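Local atomic coordinates of oxygenase-reductase (Streptomyces fradiae, PDB entry 4OSP), a protein that reduces the C-6 ketone of angucyclinones in urdamycin biosynthesis, this chain being its C-terminal NADPH-dependent reductase domain, beside a probable FAD-binding oxygenase portion. Residues 56-61 / 66-71; 155-160 / 168-173; 200-205 / 217-222. All coordinates share one frame; numbering follows the deposited sequence.

In the fold
The three contacts follow one another along the Rossmann-fold chain. Interaction 2 is the buried one, joining the loop after strand 151-155 to helix 168-187, where the ring of Tyr170 meets a serine and a leucine. Interactions 1 and 3 each pack a helix on a strand of the same parallel sheet, within beta-alpha-beta units: interaction 1, partly buried, by aliphatic groups and one backbone hydrogen bond; interaction 3, at the surface, by one isoleucine against a methionine and a tyrosine. Interactions 2 and 3 touch through a probable hydrogen bond from Gly158 N to Pro200 O (3.0 Å), whereas interactions 1 and 2 lie on opposite sides of the chain's centre, about 28 Å apart between centres.

Interaction 1: residues 56-61 / 66-71; sequences ETVATI and GRAFSV
Val58 and Ile61, one turn apart on the helix, address the strand in two different ways. Val58 spans its backbone. With CG1 anti to the backbone N (chi1 165°), that methyl reaches Ala68 O at 3.6 Å, while CG2 lies over the next peptide, 3.6 Å from Phe69 C and 3.7 Å from Ser70 N. This branch therefore rests on main chain more than on side chain, as Phe69 directs its CB away from the helix. Ile61 instead closes on a methyl group. Its CG2 and its CD1 each approach Ala68 CB, both at 3.8 Å, so the alanine methyl faces both of the isoleucine's methyls at once, from one side; the same CG2 lies 3.7 Å from Arg67 N. The small side chain of Ala68 is consistent with an axis separation of only 7.3 Å and a nearly antiparallel course (172°) of helix segment and strand.

The return from helix to strand is tied by one backbone hydrogen bond, Gly66 N to Ile61 O at 2.8 Å. It is moderately bent (149° at the hydrogen), and the donor is tilted from the carbonyl plane. At the far end, the hydroxyl of Ser70 turns to Arg51 and Asp55 at the start of the same helix.

This is the second half of the beta-alpha-beta unit 42-47, 51-63, 67-72. Strand 67-72 pairs in parallel with strand 42-47, helix 27-38 packs beside Ile61, and helix 80-96 covers Phe69 and Val71 on the other face of the sheet.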
loop_
_atom_site.group_PDB
_atom_site.type_symbol
_atom_site.label_atom_id
_atom_site.label_comp_id
_atom_site.label_asym_id
_atom_site.label_seq_id
_atom_site.Cartn_x
_atom_site.Cartn_y
_atom_site.Cartn_z
ATOM N N GLU B 56 37.217 2.086 -13.429
ATOM C CA GLU B 56 37.039 3.537 -13.352
ATOM C C GLU B 56 36.340 3.976 -12.047
ATOM O O GLU B 56 36.759 4.956 -11.402
ATOM C CB GLU B 56 36.274 4.039 -14.569
ATOM C CG GLU B 56 36.565 5.489 -14.928
ATOM C CD GLU B 56 35.933 5.915 -16.255
ATOM O OE1 GLU B 56 35.081 5.160 -16.800
ATOM O OE2 GLU B 56 36.292 7.010 -16.757
ATOM N N THR B 57 35.290 3.246 -11.659
ATOM C CA THR B 57 34.606 3.487 -10.391
ATOM C C THR B 57 35.568 3.307 -9.228
ATOM O O THR B 57 35.604 4.119 -8.286
ATOM C CB THR B 57 33.448 2.499 -10.179
ATOM O OG1 THR B 57 32.614 2.472 -11.346
ATOM C CG2 THR B 57 32.618 2.902 -8.955
ATOM N N VAL B 58 36.338 2.224 -9.298
ATOM C CA VAL B 58 37.334 1.911 -8.285
ATOM C C VAL B 58 38.330 3.061 -8.172
ATOM O O VAL B 58 38.609 3.550 -7.066
ATOM C CB VAL B 58 38.033 0.565 -8.598
ATOM C CG1 VAL B 58 39.311 0.396 -7.780
ATOM C CG2 VAL B 58 37.074 -0.581 -8.345
ATOM N N ALA B 59 38.827 3.517 -9.321
ATOM C CA ALA B 59 39.748 4.656 -9.373
ATOM C C ALA B 59 39.136 5.906 -8.734
ATOM O O ALA B 59 39.790 6.593 -7.949
ATOM C CB ALA B 59 40.178 4.935 -10.808
ATOM N N THR B 60 37.874 6.187 -9.052
ATOM C CA THR B 60 37.205 7.363 -8.501
ATOM C C THR B 60 37.107 7.281 -6.980
ATOM O O THR B 60 37.341 8.279 -6.273
ATOM C CB THR B 60 35.806 7.536 -9.099
ATOM O OG1 THR B 60 35.918 7.650 -10.519
ATOM C CG2 THR B 60 35.117 8.789 -8.532
ATOM N N ILE B 61 36.757 6.091 -6.485
ATOM C CA ILE B 61 36.621 5.841 -5.056
ATOM C C ILE B 61 37.978 6.027 -4.360
ATOM O O ILE B 61 38.066 6.594 -3.258
ATOM C CB ILE B 61 36.038 4.425 -4.796
ATOM C CG1 ILE B 61 34.526 4.421 -5.089
ATOM C CG2 ILE B 61 36.333 3.951 -3.373
ATOM C CD1 ILE B 61 33.894 3.045 -5.184
ATOM N N GLY B 66 39.013 6.474 -0.588
ATOM C CA GLY B 66 38.321 5.267 -0.156
ATOM C C GLY B 66 39.013 3.996 -0.607
ATOM O O GLY B 66 40.151 4.029 -1.086
ATOM N N ARG B 67 38.310 2.872 -0.452
ATOM C CA ARG B 67 38.817 1.533 -0.807
ATOM C C ARG B 67 37.770 0.775 -1.632
ATOM O O ARG B 67 36.588 0.753 -1.273
ATOM C CB ARG B 67 39.150 0.735 0.458
ATOM C CG ARG B 67 40.191 1.374 1.369
ATOM C CD ARG B 67 41.569 1.398 0.718
ATOM N NE ARG B 67 41.952 0.106 0.147
ATOM C CZ ARG B 67 42.347 -0.946 0.865
ATOM N NH1 ARG B 67 42.419 -0.864 2.186
ATOM N NH2 ARG B 67 42.677 -2.082 0.264
ATOM N N ALA B 68 38.205 0.175 -2.737
ATOM C CA ALA B 68 37.316 -0.588 -3.612
ATOM C C ALA B 68 38.092 -1.572 -4.497
ATOM O O ALA B 68 39.289 -1.411 -4.721
ATOM C CB ALA B 68 36.486 0.350 -4.472
ATOM N N PHE B 69 37.401 -2.598 -4.987
ATOM C CA PHE B 69 37.948 -3.472 -6.022
ATOM C C PHE B 69 36.864 -3.917 -7.003
ATOM O O PHE B 69 35.682 -3.937 -6.662
ATOM C CB PHE B 69 38.694 -4.677 -5.414
ATOM C CG PHE B 69 37.815 -5.638 -4.641
ATOM C CD1 PHE B 69 37.492 -5.398 -3.305
ATOM C CD2 PHE B 69 37.354 -6.813 -5.234
ATOM C CE1 PHE B 69 36.704 -6.289 -2.589
ATOM C CE2 PHE B 69 36.566 -7.709 -4.518
ATOM C CZ PHE B 69 36.240 -7.446 -3.193
ATOM N N SER B 70 37.259 -4.270 -8.219
ATOM C CA SER B 70 36.280 -4.707 -9.204
ATOM C C SER B 70 36.048 -6.228 -9.195
ATOM O O SER B 70 36.895 -7.008 -8.758
ATOM C CB SER B 70 36.630 -4.197 -10.606
ATOM O OG SER B 70 37.851 -4.741 -11.064
ATOM N N VAL B 71 34.870 -6.622 -9.659
ATOM C CA VAL B 71 34.466 -8.012 -9.714
ATOM C C VAL B 71 33.693 -8.227 -11.015
ATOM O O VAL B 71 32.704 -7.544 -11.284
ATOM C CB VAL B 71 33.586 -8.377 -8.495
ATOM C CG1 VAL B 71 32.760 -9.620 -8.771
ATOM C CG2 VAL B 71 34.449 -8.564 -7.254
#

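Interaction 2: residues 155-160 / 168-173; sequences ISSGLT and VAYAMT
Ser156 comes near Tyr170 through its carbonyl, with O 4.4 Å from Tyr170 OH, too long for a hydrogen bond; its own hydroxyl is bonded to Asp178. Ser157 is the closer neighbour. Its OG, anti to the backbone N (chi1 -176°), lies in the plane of the Tyr170 ring at its edge, 3.7 Å from CE2 and 3.8 Å from OH, again without a hydrogen bond. The same oxygen accepts Leu159 N at 3.1 Å in an ST turn, which fixes its rotation. Leu159 crosses the tyrosine side chain at about a right angle and sets CD1 3.7 Å from Tyr170 CE2, while its carbonyl O packs on Ala171 CB at 3.9 Å. Thr160 brings CG2 to 4.1 Å from Ala171 O and hydrogen-bonds through OG1 to Ser157 O at 3.0 Å, almost along the C=O axis, so Ser157 is held at both its hydroxyl and its carbonyl.

Thr160 O also bonds Gln179 of the second subunit, which places the contact beside a subunit interface. Tyr170 and the NADP-binding Lys174, four residues on, form the YxxxK signature of short-chain dehydrogenases/reductases; with Ser157, thirteen residues before the tyrosine, they probably form that family's Ser-Tyr-Lys catalytic triad.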
loop_
_atom_site.group_PDB
_atom_site.type_symbol
_atom_site.label_atom_id
_atom_site.label_comp_id
_atom_site.label_asym_id
_atom_site.label_seq_id
_atom_site.Cartn_x
_atom_site.Cartn_y
_atom_site.Cartn_z
ATOM N N ILE B 155 17.397 -2.584 -5.057
ATOM C CA ILE B 155 16.976 -1.489 -5.938
ATOM C C ILE B 155 15.854 -1.970 -6.822
ATOM O O ILE B 155 16.067 -2.778 -7.734
ATOM C CB ILE B 155 18.109 -0.931 -6.837
ATOM C CG1 ILE B 155 19.337 -0.514 -6.007
ATOM C CG2 ILE B 155 17.590 0.238 -7.663
ATOM C CD1 ILE B 155 19.058 0.529 -4.932
ATOM N N SER B 156 14.655 -1.473 -6.533
ATOM C CA SER B 156 13.449 -1.841 -7.237
ATOM C C SER B 156 13.242 -0.884 -8.405
ATOM O O SER B 156 14.190 -0.543 -9.121
ATOM C CB SER B 156 12.261 -1.756 -6.270
ATOM O OG SER B 156 11.056 -2.227 -6.853
ATOM N N SER B 157 11.996 -0.445 -8.574
ATOM C CA SER B 157 11.620 0.491 -9.626
ATOM C C SER B 157 10.300 1.162 -9.283
ATOM O O SER B 157 9.393 0.521 -8.738
ATOM C CB SER B 157 11.470 -0.237 -10.963
ATOM O OG SER B 157 11.204 0.682 -12.005
ATOM N N GLY B 158 10.200 2.454 -9.606
ATOM C CA GLY B 158 8.920 3.167 -9.592
ATOM C C GLY B 158 7.892 2.571 -10.554
ATOM O O GLY B 158 6.686 2.771 -10.381
ATOM N N LEU B 159 8.372 1.826 -11.552
ATOM C CA LEU B 159 7.508 1.099 -12.494
ATOM C C LEU B 159 6.663 -0.029 -11.872
ATOM O O LEU B 159 5.748 -0.533 -12.519
ATOM C CB LEU B 159 8.320 0.555 -13.677
ATOM C CG LEU B 159 8.914 1.560 -14.674
ATOM C CD1 LEU B 159 9.743 0.845 -15.733
ATOM C CD2 LEU B 159 7.830 2.419 -15.322
ATOM N N THR B 160 6.969 -0.425 -10.631
ATOM C CA THR B 160 6.078 -1.329 -9.869
ATOM C C THR B 160 4.859 -0.578 -9.310
ATOM O O THR B 160 3.878 -1.195 -8.887
ATOM C CB THR B 160 6.793 -2.051 -8.696
ATOM O OG1 THR B 160 7.113 -1.112 -7.655
ATOM C CG2 THR B 160 8.055 -2.785 -9.166
ATOM N N VAL B 168 6.458 -4.113 -19.229
ATOM C CA VAL B 168 5.650 -4.937 -18.330
ATOM C C VAL B 168 6.434 -6.132 -17.772
ATOM O O VAL B 168 6.425 -6.383 -16.559
ATOM C CB VAL B 168 4.299 -5.369 -18.978
ATOM C CG1 VAL B 168 4.521 -6.066 -20.313
ATOM C CG2 VAL B 168 3.491 -6.249 -18.023
ATOM N N ALA B 169 7.126 -6.849 -18.654
ATOM C CA ALA B 169 7.932 -7.987 -18.237
ATOM C C ALA B 169 8.988 -7.564 -17.200
ATOM O O ALA B 169 9.226 -8.279 -16.220
ATOM C CB ALA B 169 8.580 -8.643 -19.443
ATOM N N TYR B 170 9.596 -6.393 -17.414
ATOM C CA TYR B 170 10.591 -5.842 -16.495
ATOM C C TYR B 170 9.997 -5.522 -15.122
ATOM O O TYR B 170 10.625 -5.791 -14.093
ATOM C CB TYR B 170 11.240 -4.600 -17.101
ATOM C CG TYR B 170 12.017 -3.724 -16.128
ATOM C CD1 TYR B 170 13.382 -3.940 -15.891
ATOM C CD2 TYR B 170 11.402 -2.653 -15.480
ATOM C CE1 TYR B 170 14.106 -3.123 -15.018
ATOM C CE2 TYR B 170 12.116 -1.830 -14.607
ATOM C CZ TYR B 170 13.466 -2.070 -14.381
ATOM O OH TYR B 170 14.166 -1.252 -13.514
ATOM N N ALA B 171 8.788 -4.954 -15.114
ATOM C CA ALA B 171 8.074 -4.649 -13.873
ATOM C C ALA B 171 7.741 -5.918 -13.078
ATOM O O ALA B 171 7.826 -5.930 -11.841
ATOM C CB ALA B 171 6.816 -3.871 -14.173
ATOM N N MET B 172 7.363 -6.978 -13.785
ATOM C CA MET B 172 7.118 -8.271 -13.144
ATOM C C MET B 172 8.345 -8.760 -12.395
ATOM O O MET B 172 8.243 -9.214 -11.242
ATOM C CB MET B 172 6.652 -9.324 -14.157
ATOM C CG MET B 172 5.258 -9.044 -14.694
ATOM S SD MET B 172 4.797 -10.045 -16.109
ATOM C CE MET B 172 4.480 -11.639 -15.354
ATOM N N THR B 173 9.507 -8.650 -13.032
ATOM C CA THR B 173 10.735 -9.100 -12.397
ATOM C C THR B 173 11.029 -8.245 -11.168
ATOM O O THR B 173 11.511 -8.756 -10.153
ATOM C CB THR B 173 11.944 -9.133 -13.372
ATOM O OG1 THR B 173 12.244 -7.806 -13.834
ATOM C CG2 THR B 173 11.657 -10.055 -14.571
#

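Interaction 3: residues 200-205 / 217-222; sequences PGITNN and AQMAGY
The backbones of Ile202 and Met219 stay well apart, 7.0 Å between their CA atoms, and no hydrogen bond crosses, so the 145 Å² buried here is a matter of side chains. Ile202 carries its whole segment's share, and its two branches have separate partners. CG2, anti to the backbone N, touches the thioether: Met219 SD is 3.5 Å away and Met219 CG 4.0 Å. The methionine chain runs extended to its sulfur and then bends (chi3 -68°), and it meets the isoleucine at roughly a right angle, with the flank of the chain rather than its terminal methyl in contact. The other branch goes to Tyr222. Ile202 CD1 lies 3.6 Å from Tyr222 CD2, near the root of the ring, and approaches it obliquely; the same methyl is 4.0 Å from Met219 O. CD1 thus faces a carbonyl and an aromatic ring together.

The next residue, Thr203, directs its CB away from the helix. Its OG1 bonds back to Gly201 O at 2.9 Å, with the hydroxyl above the carbonyl plane (56° out of it), a link that bridges Ile202. Thr203 and Asn205 belong to the NADP(+) site of this protein.

Strand 194-204 and helix 213-220 are the first two elements of a beta-alpha-beta unit completed by strand 229-230, whose Gly229 pairs with Ile202 and Asn204 through the backbone. Phe210 and Val228 also pack on Met219, while Ile28 of helix 27-38 packs against Pro200 and Thr203.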
loop_
_atom_site.group_PDB
_atom_site.type_symbol
_atom_site.label_atom_id
_atom_site.label_comp_id
_atom_site.label_asym_id
_atom_site.label_seq_id
_atom_site.Cartn_x
_atom_site.Cartn_y
_atom_site.Cartn_z
ATOM N N PRO B 200 13.610 3.953 -7.472
ATOM C CA PRO B 200 13.946 5.176 -8.212
ATOM C C PRO B 200 12.758 5.678 -9.043
ATOM O O PRO B 200 11.824 4.920 -9.316
ATOM C CB PRO B 200 15.073 4.727 -9.155
ATOM C CG PRO B 200 15.473 3.350 -8.716
ATOM C CD PRO B 200 14.281 2.767 -8.023
ATOM N N GLY B 201 12.783 6.951 -9.407
ATOM C CA GLY B 201 11.965 7.445 -10.504
ATOM C C GLY B 201 12.842 7.537 -11.740
ATOM O O GLY B 201 13.824 6.801 -11.873
ATOM N N ILE B 202 12.508 8.453 -12.639
ATOM C CA ILE B 202 13.356 8.707 -13.796
ATOM C C ILE B 202 14.659 9.348 -13.334
ATOM O O ILE B 202 14.657 10.332 -12.594
ATOM C CB ILE B 202 12.653 9.604 -14.833
ATOM C CG1 ILE B 202 11.306 8.991 -15.230
ATOM C CG2 ILE B 202 13.542 9.792 -16.053
ATOM C CD1 ILE B 202 10.246 10.015 -15.550
ATOM N N THR B 203 15.772 8.776 -13.760
ATOM C CA THR B 203 17.058 9.221 -13.272
ATOM C C THR B 203 18.043 9.424 -14.414
ATOM O O THR B 203 18.212 8.551 -15.269
ATOM C CB THR B 203 17.625 8.241 -12.225
ATOM O OG1 THR B 203 16.562 7.771 -11.392
ATOM C CG2 THR B 203 18.673 8.922 -11.357
ATOM N N ASN B 204 18.677 10.592 -14.419
ATOM C CA ASN B 204 19.684 10.945 -15.411
ATOM C C ASN B 204 20.974 10.130 -15.241
ATOM O O ASN B 204 21.808 10.449 -14.398
ATOM C CB ASN B 204 19.959 12.458 -15.341
ATOM C CG ASN B 204 21.201 12.874 -16.109
ATOM O OD1 ASN B 204 21.497 12.349 -17.185
ATOM N ND2 ASN B 204 21.934 13.832 -15.558
ATOM N N ASN B 205 21.131 9.076 -16.038
ATOM C CA ASN B 205 22.321 8.213 -15.935
ATOM C C ASN B 205 23.480 8.583 -16.885
ATOM O O ASN B 205 24.411 7.796 -17.076
ATOM C CB ASN B 205 21.948 6.721 -16.056
ATOM C CG ASN B 205 21.366 6.363 -17.415
ATOM O OD1 ASN B 205 21.169 7.229 -18.276
ATOM N ND2 ASN B 205 21.086 5.077 -17.617
ATOM N N ALA B 217 12.617 18.150 -19.930
ATOM C CA ALA B 217 11.491 18.858 -19.323
ATOM C C ALA B 217 10.257 17.975 -19.112
ATOM O O ALA B 217 9.579 18.088 -18.092
ATOM C CB ALA B 217 11.132 20.094 -20.140
ATOM N N GLN B 218 9.959 17.104 -20.071
ATOM C CA GLN B 218 8.767 16.261 -19.953
ATOM C C GLN B 218 8.960 15.102 -18.976
ATOM O O GLN B 218 7.988 14.567 -18.435
ATOM C CB GLN B 218 8.277 15.779 -21.319
ATOM C CG GLN B 218 7.638 16.893 -22.144
ATOM C CD GLN B 218 6.656 16.389 -23.194
ATOM O OE1 GLN B 218 6.531 15.183 -23.425
ATOM N NE2 GLN B 218 5.956 17.323 -23.841
ATOM N N MET B 219 10.220 14.735 -18.742
ATOM C CA MET B 219 10.559 13.805 -17.671
ATOM C C MET B 219 10.509 14.522 -16.319
ATOM O O MET B 219 10.032 13.961 -15.337
ATOM C CB MET B 219 11.944 13.189 -17.899
ATOM C CG MET B 219 11.972 12.048 -18.912
ATOM S SD MET B 219 13.626 11.353 -19.163
ATOM C CE MET B 219 14.481 12.709 -19.973
ATOM N N ALA B 220 10.997 15.765 -16.291
ATOM C CA ALA B 220 11.000 16.596 -15.078
ATOM C C ALA B 220 9.612 16.752 -14.485
ATOM O O ALA B 220 9.459 16.767 -13.266
ATOM C CB ALA B 220 11.606 17.970 -15.359
ATOM N N GLY B 221 8.606 16.859 -15.353
ATOM C CA GLY B 221 7.228 17.111 -14.939
ATOM C C GLY B 221 6.629 15.996 -14.102
ATOM O O GLY B 221 5.656 16.210 -13.377
ATOM N N TYR B 222 7.216 14.806 -14.195
ATOM C CA TYR B 222 6.785 13.669 -13.384
ATOM C C TYR B 222 7.152 13.828 -11.894
ATOM O O TYR B 222 6.604 13.141 -11.034
ATOM C CB TYR B 222 7.344 12.365 -13.955
ATOM C CG TYR B 222 6.599 11.874 -15.177
ATOM C CD1 TYR B 222 5.259 11.502 -15.094
ATOM C CD2 TYR B 222 7.233 11.776 -16.418
ATOM C CE1 TYR B 222 4.569 11.052 -16.205
ATOM C CE2 TYR B 222 6.553 11.320 -17.536
ATOM C CZ TYR B 222 5.220 10.961 -17.422
ATOM O OH TYR B 222 4.528 10.506 -18.520
#